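Local coordinates for protein UDP-glucose 4-epimerase (Campylobacter jejuni subsp. jejuni serotype O:2, PDB 7K3P) that interconverts UDP-glucose and UDP-galactose by epimerisation at C4, and probably also their N-acetylated counterparts, using a bound nicotinamide-adenine-dinucleotide, at residues Thr147-Glu152 and Val309-Ala314; Phe270-Gly275 and Ser315-Leu320. The protein carries 2 engineered substitutions. All blocks are in the same frame, centred on the assembly; numbering follows the deposited sequence.

Contact 1. Residues Thr147-Glu152 and Val309-Ala314; sequences TPVVSE and VLISDA
Val149 and Val150 run parallel to Val309-Ser312, pairing with Ile311 and Ser312, and three backbone hydrogen bonds join the strands. Ile311 is gripped on both its polar atoms: its N donates to Pro148 O (2.9 Å), and its O accepts from Val150 N (2.8 Å) almost in line with the carbonyl, at 166°. The third, Asp313 N to Val150 O (2.7 Å), is different, because the donor stands above the carbonyl plane, 39° out of it. At the other end a water donates to both Thr147 O and Val309 O, bridging the two segments ahead of the direct bonds.

Val149 is worth following outward. From CB its two methyls part: CG1, anti to the backbone N (chi1 -178°), reaches along the strand to Asp313 CB at 3.7 Å, while CG2 turns back to Ile311 CG1 at 4.0 Å and lies close to CD1 of the same side chain. Val149 and Ile311 thus lie side by side, pointing the same way. Val150 leaves by the other face of the sheet, where its CG2 meets Leu310 CD1 at 3.7 Å. Pro148 CB rests against Val309 CB. Beyond the strands, Asp313 OD1 is held by Ser315 OG and Glu152 OE2 by the backbone N of Asn271.

Strand 309-312 has strand 242-246 as its second parallel neighbour, with Ile311 packed on Ile242 and Asp244; just past Asp313, Ala314 takes the N-cap position, right before helix 315-320.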
loop_
_atom_site.group_PDB
_atom_site.type_symbol
_atom_site.label_atom_id
_atom_site.label_comp_id
_atom_site.label_asym_id
_atom_site.label_seq_id
_atom_site.Cartn_x
_atom_site.Cartn_y
_atom_site.Cartn_z
ATOM N N THR A 147 -21.669 1.444 10.666
ATOM C CA THR A 147 -22.170 1.367 12.043
ATOM C C THR A 147 -21.786 2.645 12.804
ATOM O O THR A 147 -20.825 3.327 12.428
ATOM C CB THR A 147 -21.575 0.157 12.796
ATOM O OG1 THR A 147 -20.145 0.282 12.845
ATOM C CG2 THR A 147 -21.933 -1.139 12.104
ATOM N N PRO A 148 -22.539 2.972 13.867
ATOM C CA PRO A 148 -22.285 4.164 14.687
ATOM C C PRO A 148 -21.107 4.008 15.648
ATOM O O PRO A 148 -20.496 5.005 16.042
ATOM C CB PRO A 148 -23.580 4.309 15.498
ATOM C CG PRO A 148 -24.130 2.941 15.563
ATOM C CD PRO A 148 -23.805 2.314 14.234
ATOM N N VAL A 149 -20.828 2.777 16.059
ATOM C CA VAL A 149 -19.769 2.526 17.023
ATOM C C VAL A 149 -18.833 1.518 16.374
ATOM O O VAL A 149 -19.143 0.325 16.348
ATOM C CB VAL A 149 -20.326 1.956 18.342
ATOM C CG1 VAL A 149 -19.200 1.755 19.368
ATOM C CG2 VAL A 149 -21.399 2.887 18.918
ATOM N N VAL A 150 -17.700 2.000 15.847
ATOM C CA VAL A 150 -16.829 1.192 14.984
ATOM C C VAL A 150 -15.844 0.319 15.777
ATOM O O VAL A 150 -15.081 0.813 16.619
ATOM C CB VAL A 150 -16.047 2.097 13.994
ATOM C CG1 VAL A 150 -15.381 1.281 12.908
ATOM C CG2 VAL A 150 -17.000 3.096 13.347
ATOM N N SER A 151 -15.858 -0.981 15.509
ATOM C CA SER A 151 -14.943 -1.895 16.185
ATOM C C SER A 151 -13.774 -2.220 15.248
ATOM O O SER A 151 -13.866 -2.002 14.035
ATOM C CB SER A 151 -15.667 -3.172 16.616
ATOM O OG SER A 151 -15.509 -4.205 15.660
ATOM N N GLU A 152 -12.684 -2.734 15.809
ATOM C CA GLU A 152 -11.475 -3.010 15.024
ATOM C C GLU A 152 -11.756 -3.955 13.861
ATOM O O GLU A 152 -11.046 -3.942 12.850
ATOM C CB GLU A 152 -10.365 -3.585 15.911
ATOM C CG GLU A 152 -9.793 -2.618 16.929
ATOM C CD GLU A 152 -10.636 -2.533 18.188
ATOM O OE1 GLU A 152 -11.663 -3.243 18.266
ATOM O OE2 GLU A 152 -10.286 -1.738 19.084
ATOM N N VAL A 309 -24.295 9.396 14.641
ATOM C CA VAL A 309 -23.283 8.917 15.591
ATOM C C VAL A 309 -22.134 8.210 14.860
ATOM O O VAL A 309 -22.366 7.352 13.997
ATOM C CB VAL A 309 -23.898 7.948 16.634
ATOM C CG1 VAL A 309 -22.843 7.480 17.644
ATOM C CG2 VAL A 309 -25.050 8.617 17.369
ATOM N N LEU A 310 -20.904 8.588 15.203
ATOM C CA LEU A 310 -19.713 7.911 14.685
ATOM C C LEU A 310 -18.611 7.990 15.752
ATOM O O LEU A 310 -18.019 9.049 15.968
ATOM C CB LEU A 310 -19.240 8.574 13.385
ATOM C CG LEU A 310 -17.905 8.085 12.819
ATOM C CD1 LEU A 310 -17.985 6.607 12.573
ATOM C CD2 LEU A 310 -17.541 8.819 11.532
ATOM N N ILE A 311 -18.348 6.874 16.430
ATOM C CA ILE A 311 -17.328 6.859 17.481
ATOM C C ILE A 311 -16.588 5.529 17.455
ATOM O O ILE A 311 -17.059 4.563 16.838
ATOM C CB ILE A 311 -17.955 7.063 18.887
ATOM C CG1 ILE A 311 -18.777 5.840 19.289
ATOM C CG2 ILE A 311 -18.814 8.317 18.914
ATOM C CD1 ILE A 311 -19.280 5.908 20.742
ATOM N N SER A 312 -15.440 5.474 18.128
ATOM C CA SER A 312 -14.690 4.229 18.224
ATOM C C SER A 312 -15.321 3.340 19.289
ATOM O O SER A 312 -15.767 3.839 20.333
ATOM C CB SER A 312 -13.232 4.489 18.631
ATOM O OG SER A 312 -12.546 5.334 17.710
ATOM N N ASP A 313 -15.316 2.035 19.043
ATOM C CA ASP A 313 -15.572 1.060 20.092
ATOM C C ASP A 313 -14.237 0.826 20.808
ATOM O O ASP A 313 -13.307 0.292 20.211
ATOM C CB ASP A 313 -16.060 -0.242 19.465
ATOM C CG ASP A 313 -16.385 -1.316 20.503
ATOM O OD1 ASP A 313 -15.962 -1.207 21.681
ATOM O OD2 ASP A 313 -17.073 -2.279 20.118
ATOM N N ALA A 314 -14.137 1.237 22.072
ATOM C CA ALA A 314 -12.886 1.122 22.822
ATOM C C ALA A 314 -12.863 -0.017 23.840
ATOM O O ALA A 314 -11.997 -0.042 24.715
ATOM C CB ALA A 314 -12.562 2.439 23.506
HETATM O O HOH W 1 -21.355 6.002 11.720
HETATM O O HOH W 2 -13.030 -2.412 20.777
#

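Contact 2. Residues Phe270-Gly275 and Ser315-Leu320; sequences FNVGYG and SKIRNL
Phe270 and Ile317 carry most of the apolar contact between segment 270-275, on strand 268-271, and helix 315-320. Ile317 CG1 lies over one face of the Phe270 ring, 4.1 Å from CG, and the ring's CD1 comes up to Ile317 CA at 3.6 Å. Lys316 approaches the same ring at its edge, CG to CE1 3.7 Å, its extended chain crossing the phenyl side chain at about a right angle before NZ goes on to Asn268 OD1 and Val269 O. Leu320 CB adds a further contact to CE1 at 3.9 Å. With CG1 anti to its backbone N (chi1 -163°), Ile317 sends CD1 forward to Val272 CG2 at 4.0 Å, while its CG2 sits against Asn271 O.

The polar contacts are made through water. One water donates to Asn271 O and accepts from Ile317 N (2.9 Å), bridging Asn271 to a backbone amide in the first turn of the helix. Another donates to Gly273 O and takes a hydrogen bond from Arg318 NH1 (3.1 Å), lying in the guanidinium plane at its edge; Gly275 CA also lies near that plane at the edge, reached from another direction round NH1.

Strand 268-271 is an outermost strand of the seven-stranded parallel sheet within this chain, next to strand 184-189. Helix 315-320 packs against Phe270 of that strand and the residues following, an arrangement within the Rossmann-type nucleotide-binding fold of the NAD-dependent epimerase/dehydratase family.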
loop_
_atom_site.group_PDB
_atom_site.type_symbol
_atom_site.label_atom_id
_atom_site.label_comp_id
_atom_site.label_asym_id
_atom_site.label_seq_id
_atom_site.Cartn_x
_atom_site.Cartn_y
_atom_site.Cartn_z
ATOM N N PHE A 270 -5.763 -1.772 18.092
ATOM C CA PHE A 270 -6.699 -1.227 19.066
ATOM C C PHE A 270 -7.237 0.100 18.586
ATOM O O PHE A 270 -6.459 0.959 18.134
ATOM C CB PHE A 270 -6.011 -0.931 20.413
ATOM C CG PHE A 270 -5.541 -2.149 21.157
ATOM C CD1 PHE A 270 -6.453 -3.044 21.705
ATOM C CD2 PHE A 270 -4.181 -2.372 21.344
ATOM C CE1 PHE A 270 -6.018 -4.161 22.408
ATOM C CE2 PHE A 270 -3.726 -3.492 22.045
ATOM C CZ PHE A 270 -4.653 -4.395 22.581
ATOM N N ASN A 271 -8.548 0.290 18.720
ATOM C CA ASN A 271 -9.083 1.637 18.717
ATOM C C ASN A 271 -8.667 2.295 20.025
ATOM O O ASN A 271 -8.670 1.644 21.078
ATOM C CB ASN A 271 -10.613 1.615 18.661
ATOM C CG ASN A 271 -11.149 1.198 17.312
ATOM O OD1 ASN A 271 -10.535 1.463 16.271
ATOM N ND2 ASN A 271 -12.320 0.548 17.317
ATOM N N VAL A 272 -8.356 3.585 19.980
ATOM C CA VAL A 272 -8.175 4.350 21.204
ATOM C C VAL A 272 -9.270 5.393 21.280
ATOM O O VAL A 272 -9.372 6.257 20.403
ATOM C CB VAL A 272 -6.815 5.059 21.261
ATOM C CG1 VAL A 272 -6.614 5.677 22.641
ATOM C CG2 VAL A 272 -5.680 4.069 20.940
ATOM N N GLY A 273 -10.088 5.327 22.333
ATOM C CA GLY A 273 -11.173 6.284 22.498
ATOM C C GLY A 273 -11.843 6.141 23.860
ATOM O O GLY A 273 -11.588 5.164 24.586
ATOM N N TYR A 274 -12.702 7.102 24.201
ATOM C CA TYR A 274 -13.372 7.099 25.500
ATOM C C TYR A 274 -14.565 6.130 25.571
ATOM O O TYR A 274 -15.130 5.916 26.658
ATOM C CB TYR A 274 -13.800 8.520 25.893
ATOM C CG TYR A 274 -12.666 9.507 26.033
ATOM C CD1 TYR A 274 -11.488 9.163 26.702
ATOM C CD2 TYR A 274 -12.766 10.788 25.495
ATOM C CE1 TYR A 274 -10.444 10.073 26.837
ATOM C CE2 TYR A 274 -11.727 11.707 25.625
ATOM C CZ TYR A 274 -10.570 11.340 26.295
ATOM O OH TYR A 274 -9.544 12.246 26.425
ATOM N N GLY A 275 -14.937 5.533 24.434
ATOM C CA GLY A 275 -16.056 4.593 24.377
ATOM C C GLY A 275 -17.410 5.292 24.294
ATOM O O GLY A 275 -18.470 4.649 24.325
ATOM N N SER A 315 -13.801 -0.954 23.733
ATOM C CA SER A 315 -13.861 -2.054 24.691
ATOM C C SER A 315 -12.601 -2.950 24.637
ATOM O O SER A 315 -12.070 -3.374 25.676
ATOM C CB SER A 315 -15.149 -2.860 24.495
ATOM O OG SER A 315 -15.189 -3.491 23.232
ATOM N N LYS A 316 -12.101 -3.217 23.431
ATOM C CA LYS A 316 -10.897 -4.048 23.281
ATOM C C LYS A 316 -9.681 -3.508 24.062
ATOM O O LYS A 316 -9.073 -4.231 24.863
ATOM C CB LYS A 316 -10.569 -4.254 21.800
ATOM C CG LYS A 316 -9.481 -5.276 21.547
ATOM C CD LYS A 316 -9.388 -5.607 20.058
ATOM C CE LYS A 316 -8.139 -6.415 19.765
ATOM N NZ LYS A 316 -7.866 -6.473 18.297
ATOM N N ILE A 317 -9.337 -2.238 23.860
ATOM C CA ILE A 317 -8.188 -1.669 24.555
ATOM C C ILE A 317 -8.361 -1.652 26.089
ATOM O O ILE A 317 -7.396 -1.878 26.823
ATOM C CB ILE A 317 -7.809 -0.267 24.023
ATOM C CG1 ILE A 317 -6.382 0.098 24.456
ATOM C CG2 ILE A 317 -8.823 0.796 24.464
ATOM C CD1 ILE A 317 -5.859 1.462 23.949
ATOM N N ARG A 318 -9.579 -1.386 26.570
ATOM C CA ARG A 318 -9.852 -1.424 28.012
ATOM C C ARG A 318 -9.644 -2.846 28.530
ATOM O O ARG A 318 -9.024 -3.065 29.578
ATOM C CB ARG A 318 -11.291 -0.961 28.312
ATOM C CG ARG A 318 -11.495 0.567 28.252
ATOM C CD ARG A 318 -12.837 0.987 28.912
ATOM N NE ARG A 318 -13.923 0.120 28.456
ATOM C CZ ARG A 318 -14.713 0.377 27.422
ATOM N NH1 ARG A 318 -14.556 1.500 26.718
ATOM N NH2 ARG A 318 -15.659 -0.489 27.089
ATOM N N ASN A 319 -10.168 -3.809 27.775
ATOM C CA ASN A 319 -10.077 -5.213 28.136
ATOM C C ASN A 319 -8.646 -5.790 28.186
ATOM O O ASN A 319 -8.305 -6.534 29.115
ATOM C CB ASN A 319 -10.959 -6.029 27.191
ATOM C CG ASN A 319 -10.980 -7.505 27.532
ATOM O OD1 ASN A 319 -10.951 -8.361 26.641
ATOM N ND2 ASN A 319 -11.031 -7.817 28.830
ATOM N N LEU A 320 -7.808 -5.434 27.210
ATOM C CA LEU A 320 -6.509 -6.093 27.031
ATOM C C LEU A 320 -5.286 -5.327 27.562
ATOM O O LEU A 320 -4.181 -5.877 27.640
ATOM C CB LEU A 320 -6.309 -6.460 25.559
ATOM C CG LEU A 320 -6.818 -7.826 25.096
ATOM C CD1 LEU A 320 -8.086 -8.193 25.817
ATOM C CD2 LEU A 320 -7.033 -7.854 23.574
HETATM O O HOH W 3 -10.236 -0.574 21.632
HETATM O O HOH W 4 -12.343 3.721 26.647
#

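From the N terminus the chain reaches 147-152 first, then 270-275, 309-314 and 315-320. Contact 1 closes a loop of 156 residues; contact 2 opens inside it and closes a loop of 39 just after contact 1 has closed, so the two cross. Because 309-314 runs straight into 315-320, one continuous piece pairs with strand 149-150 in the mixed sheet and then, as a helix, covers the edge strand of the large parallel sheet. The contacts also meet directly through Asn271: besides its backbone link to Glu152, its ND2 lies 3.1 Å from Asp313 O, a probable hydrogen bond. Together they tie the small mixed sheet to the nucleotide-binding core.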